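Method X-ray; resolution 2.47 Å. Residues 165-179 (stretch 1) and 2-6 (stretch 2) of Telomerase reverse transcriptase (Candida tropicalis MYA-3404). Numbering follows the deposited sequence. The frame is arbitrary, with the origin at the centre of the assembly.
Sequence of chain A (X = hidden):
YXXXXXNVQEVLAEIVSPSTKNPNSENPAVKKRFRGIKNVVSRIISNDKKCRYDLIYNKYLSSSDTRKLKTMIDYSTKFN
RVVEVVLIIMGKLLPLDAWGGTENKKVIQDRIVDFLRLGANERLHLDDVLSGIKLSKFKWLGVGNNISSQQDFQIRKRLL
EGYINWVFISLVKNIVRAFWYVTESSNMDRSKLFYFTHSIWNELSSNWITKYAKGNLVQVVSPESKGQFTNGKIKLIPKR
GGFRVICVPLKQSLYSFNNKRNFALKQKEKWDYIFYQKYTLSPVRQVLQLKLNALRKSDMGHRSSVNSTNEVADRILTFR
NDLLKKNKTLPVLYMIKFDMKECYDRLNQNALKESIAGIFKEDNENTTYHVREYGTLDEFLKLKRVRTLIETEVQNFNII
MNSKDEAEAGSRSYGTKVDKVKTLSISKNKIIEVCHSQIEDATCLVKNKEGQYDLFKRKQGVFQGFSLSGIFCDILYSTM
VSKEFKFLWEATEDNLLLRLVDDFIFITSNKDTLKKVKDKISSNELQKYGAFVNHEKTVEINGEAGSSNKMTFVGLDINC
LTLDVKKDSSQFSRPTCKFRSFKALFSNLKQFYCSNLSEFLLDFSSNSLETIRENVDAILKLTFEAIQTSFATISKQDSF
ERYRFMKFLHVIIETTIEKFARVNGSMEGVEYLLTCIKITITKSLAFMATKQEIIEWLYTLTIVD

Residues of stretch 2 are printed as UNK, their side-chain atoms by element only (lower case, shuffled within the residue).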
# COMPACT_ATOMS: atom_id res chain seq x y z
N ASN A 165 23.17 -6.48 11.81
CA ASN A 165 22.33 -5.36 11.40
C ASN A 165 23.08 -4.46 10.42
O ASN A 165 22.56 -4.09 9.37
CB ASN A 165 21.86 -4.57 12.62
CG ASN A 165 20.77 -3.58 12.30
OD1 ASN A 165 21.03 -2.40 12.09
ND2 ASN A 165 19.53 -4.06 12.26
N TRP A 166 24.34 -4.12 10.74
CA TRP A 166 25.14 -3.32 9.83
C TRP A 166 25.42 -4.05 8.53
O TRP A 166 25.52 -3.42 7.47
CB TRP A 166 26.45 -2.91 10.51
CG TRP A 166 27.45 -2.26 9.58
CD1 TRP A 166 27.46 -0.96 9.17
CD2 TRP A 166 28.57 -2.89 8.95
NE1 TRP A 166 28.52 -0.74 8.33
CE2 TRP A 166 29.22 -1.91 8.18
CE3 TRP A 166 29.09 -4.19 8.97
CZ2 TRP A 166 30.36 -2.18 7.43
CZ3 TRP A 166 30.23 -4.46 8.22
CH2 TRP A 166 30.85 -3.46 7.46
N VAL A 167 25.55 -5.38 8.57
CA VAL A 167 25.76 -6.12 7.33
C VAL A 167 24.52 -6.07 6.45
O VAL A 167 24.62 -5.96 5.22
CB VAL A 167 26.17 -7.58 7.64
CG1 VAL A 167 26.17 -8.40 6.36
CG2 VAL A 167 27.54 -7.62 8.29
N PHE A 168 23.33 -6.11 7.05
CA PHE A 168 22.10 -6.16 6.28
C PHE A 168 21.62 -4.78 5.85
O PHE A 168 21.26 -4.58 4.69
CB PHE A 168 21.00 -6.88 7.07
CG PHE A 168 20.97 -8.37 6.86
CD1 PHE A 168 19.94 -8.96 6.14
CD2 PHE A 168 21.96 -9.18 7.39
CE1 PHE A 168 19.90 -10.33 5.95
CE2 PHE A 168 21.92 -10.55 7.20
CZ PHE A 168 20.89 -11.13 6.48
N ILE A 169 21.62 -3.80 6.77
CA ILE A 169 21.05 -2.50 6.44
C ILE A 169 22.05 -1.58 5.74
O ILE A 169 21.64 -0.70 4.97
CB ILE A 169 20.47 -1.81 7.69
CG1 ILE A 169 21.59 -1.17 8.53
CG2 ILE A 169 19.65 -2.80 8.52
CD1 ILE A 169 21.10 -0.27 9.64
N SER A 170 23.35 -1.74 5.99
CA SER A 170 24.35 -0.90 5.35
C SER A 170 24.97 -1.56 4.13
O SER A 170 25.05 -0.93 3.07
CB SER A 170 25.46 -0.52 6.35
OG SER A 170 24.94 0.20 7.45
N LEU A 171 25.41 -2.81 4.24
CA LEU A 171 26.04 -3.47 3.11
C LEU A 171 25.01 -3.94 2.08
O LEU A 171 25.02 -3.49 0.93
CB LEU A 171 26.90 -4.64 3.58
CG LEU A 171 28.20 -4.24 4.28
CD1 LEU A 171 29.00 -5.47 4.64
CD2 LEU A 171 28.98 -3.35 3.36
N VAL A 172 24.09 -4.82 2.49
CA VAL A 172 23.18 -5.43 1.54
C VAL A 172 22.29 -4.37 0.90
O VAL A 172 22.12 -4.34 -0.33
CB VAL A 172 22.35 -6.53 2.22
CG1 VAL A 172 21.31 -7.09 1.25
CG2 VAL A 172 23.26 -7.65 2.72
N LYS A 173 21.75 -3.45 1.71
CA LYS A 173 20.80 -2.48 1.18
C LYS A 173 21.48 -1.51 0.22
O LYS A 173 20.93 -1.19 -0.84
CB LYS A 173 20.13 -1.73 2.33
CG LYS A 173 19.17 -0.64 1.88
CD LYS A 173 18.68 0.18 3.07
CE LYS A 173 17.55 -0.53 3.79
NZ LYS A 173 16.32 -0.52 2.95
N ASN A 174 22.68 -1.03 0.56
CA ASN A 174 23.36 -0.10 -0.33
C ASN A 174 23.76 -0.76 -1.64
O ASN A 174 23.75 -0.10 -2.69
CB ASN A 174 24.59 0.50 0.35
CG ASN A 174 24.21 1.44 1.47
OD1 ASN A 174 23.07 1.88 1.57
ND2 ASN A 174 25.17 1.76 2.33
N ILE A 175 24.11 -2.04 -1.61
CA ILE A 175 24.39 -2.76 -2.85
C ILE A 175 23.17 -2.74 -3.76
O ILE A 175 23.27 -2.46 -4.96
CB ILE A 175 24.84 -4.19 -2.54
CG1 ILE A 175 26.22 -4.17 -1.88
CG2 ILE A 175 24.84 -5.04 -3.80
CD1 ILE A 175 26.57 -5.46 -1.18
N VAL A 176 21.99 -3.00 -3.18
CA VAL A 176 20.75 -2.94 -3.96
C VAL A 176 20.52 -1.53 -4.49
O VAL A 176 20.19 -1.33 -5.66
CB VAL A 176 19.56 -3.42 -3.11
CG1 VAL A 176 18.26 -3.21 -3.87
CG2 VAL A 176 19.73 -4.88 -2.72
N ARG A 177 20.71 -0.53 -3.62
CA ARG A 177 20.52 0.85 -4.05
C ARG A 177 21.56 1.25 -5.08
O ARG A 177 21.29 2.10 -5.94
CB ARG A 177 20.56 1.79 -2.85
CG ARG A 177 19.40 1.62 -1.87
CD ARG A 177 19.49 2.64 -0.74
NE ARG A 177 19.57 4.01 -1.24
CZ ARG A 177 18.53 4.81 -1.41
NH1 ARG A 177 17.31 4.38 -1.11
NH2 ARG A 177 18.70 6.04 -1.88
N ALA A 178 22.74 0.64 -5.04
CA ALA A 178 23.81 1.00 -5.97
C ALA A 178 23.47 0.58 -7.40
O ALA A 178 23.81 1.29 -8.35
CB ALA A 178 25.13 0.37 -5.53
N PHE A 179 22.81 -0.56 -7.56
CA PHE A 179 22.62 -1.13 -8.89
C PHE A 179 21.20 -1.07 -9.40
O PHE A 179 21.01 -0.97 -10.62
CB PHE A 179 23.09 -2.60 -8.91
CG PHE A 179 24.58 -2.76 -8.74
CD1 PHE A 179 25.44 -2.54 -9.80
CD2 PHE A 179 25.12 -3.14 -7.52
CE1 PHE A 179 26.80 -2.68 -9.65
CE2 PHE A 179 26.49 -3.29 -7.37
CZ PHE A 179 27.33 -3.06 -8.43
N UNK A 2 33.00 1.95 -2.79
CA UNK A 2 31.95 2.96 -2.80
C UNK A 2 30.60 2.39 -2.35
O UNK A 2 29.55 2.82 -2.81
o UNK A 2 32.46 4.20 -6.83
c UNK A 2 31.74 3.19 -6.68
c UNK A 2 31.83 3.57 -4.20
o UNK A 2 31.07 2.68 -7.60
c UNK A 2 31.68 2.55 -5.31
N UNK A 3 30.66 1.40 -1.46
CA UNK A 3 29.47 0.83 -0.83
C UNK A 3 29.39 1.23 0.64
O UNK A 3 28.30 1.50 1.15
c UNK A 3 27.63 -0.64 -2.79
c UNK A 3 29.03 -1.08 -2.42
c UNK A 3 29.45 -0.70 -1.00
c UNK A 3 28.51 -1.35 0.01
N UNK A 4 30.52 1.26 1.33
CA UNK A 4 30.61 1.71 2.71
C UNK A 4 31.15 3.14 2.68
O UNK A 4 32.31 3.37 2.31
c UNK A 4 32.09 -1.66 3.93
c UNK A 4 31.52 0.79 3.54
c UNK A 4 31.43 1.12 5.02
c UNK A 4 31.17 -0.67 3.26
N UNK A 5 30.32 4.10 3.08
CA UNK A 5 30.71 5.51 3.13
C UNK A 5 30.82 5.99 4.58
O UNK A 5 30.45 7.12 4.91
c UNK A 5 27.16 5.24 -0.92
c UNK A 5 28.99 6.69 -0.10
c UNK A 5 30.18 6.58 0.86
n UNK A 5 28.17 5.48 -0.09
n UNK A 5 26.47 4.11 -0.82
n UNK A 5 26.84 6.13 -1.86
c UNK A 5 29.74 6.37 2.32
N UNK A 6 31.32 5.12 5.45
CA UNK A 6 31.71 5.46 6.81
C UNK A 6 33.06 4.82 7.09
O UNK A 6 33.46 3.86 6.43
c UNK A 6 29.39 5.82 7.72
c UNK A 6 30.66 5.00 7.84
o UNK A 6 30.35 3.62 7.62

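Position 2 carries five side-chain atoms, three carbons and two oxygens. The carbons form an unbranched chain, and the third holds both oxygens. That is a carboxylate at the end of a two-carbon spacer. No atom of it comes within 4.5 Å of stretch 1. The residue is Glu2, and it is exposed.

Position 3 has four side-chain carbons and no other element. The chain forks at the first carbon, and one arm is two carbons long. The end of that arm meets Ala178 and Ile175, and the one-carbon arm meets Leu171 and Ile175. The beta-branched pattern identifies Ile3. Its chi1 and chi2 are both m. The CA-to-CB bond points sideways, but the end of the side chain comes nearer to the helix. CD1 of Ile3 lies 3.8 Å from CB of Ala178 and 3.9 Å from CG1 of Ile175. CG2 of Ile3 is 3.9 Å from CD2 of Leu171.

Position 4 again shows four carbons, forked at the first, with one arm of two carbons. The longer arm is extended and reaches the indole of Trp166. The residue is Ile4, with chi1 m and chi2 t. CD1 of Ile4 sits 3.9 Å from CZ2 of Trp166, at an oblique position to the ring. CG1 of Ile4 packs 3.5 Å from CD2 of Leu171.

Position 5 has seven side-chain atoms, four carbons and three nitrogens. Three carbons lead to a nitrogen, then to a carbon carrying two more nitrogens. One terminal nitrogen comes near the Asn174 amide. This is a guanidinium, so the residue is Arg5. NH2 of Arg5 is 4.1 Å from ND2 of Asn174. Arg5 is exposed.

Position 6 has three side-chain atoms, a first carbon bearing one oxygen and one carbon. None contacts stretch 1. The residue is Thr6, with chi1 p. Its CA-to-CB bond points toward stretch 1, but OG1 of Thr6 comes no nearer than 4.8 Å, to NE1 of Trp166.

The contact is mainly apolar and buries 341 Å², both sides summed. Stretch 1 is a helix, while stretch 2 has no regular structure. Ile3 is the most covered residue, with 108 Å² against the helix. Leu171 touches both isoleucines, so it joins the Ile3 contacts to the packing of Ile4 against Trp166. One polar link is added: ND2 of Asn174 donates a weak hydrogen bond to the backbone O of Ile3, at 3.4 Å. It joins the two residues whose CA atoms are nearest across the stretches.

Stretch 2 (2-6) EIIRT
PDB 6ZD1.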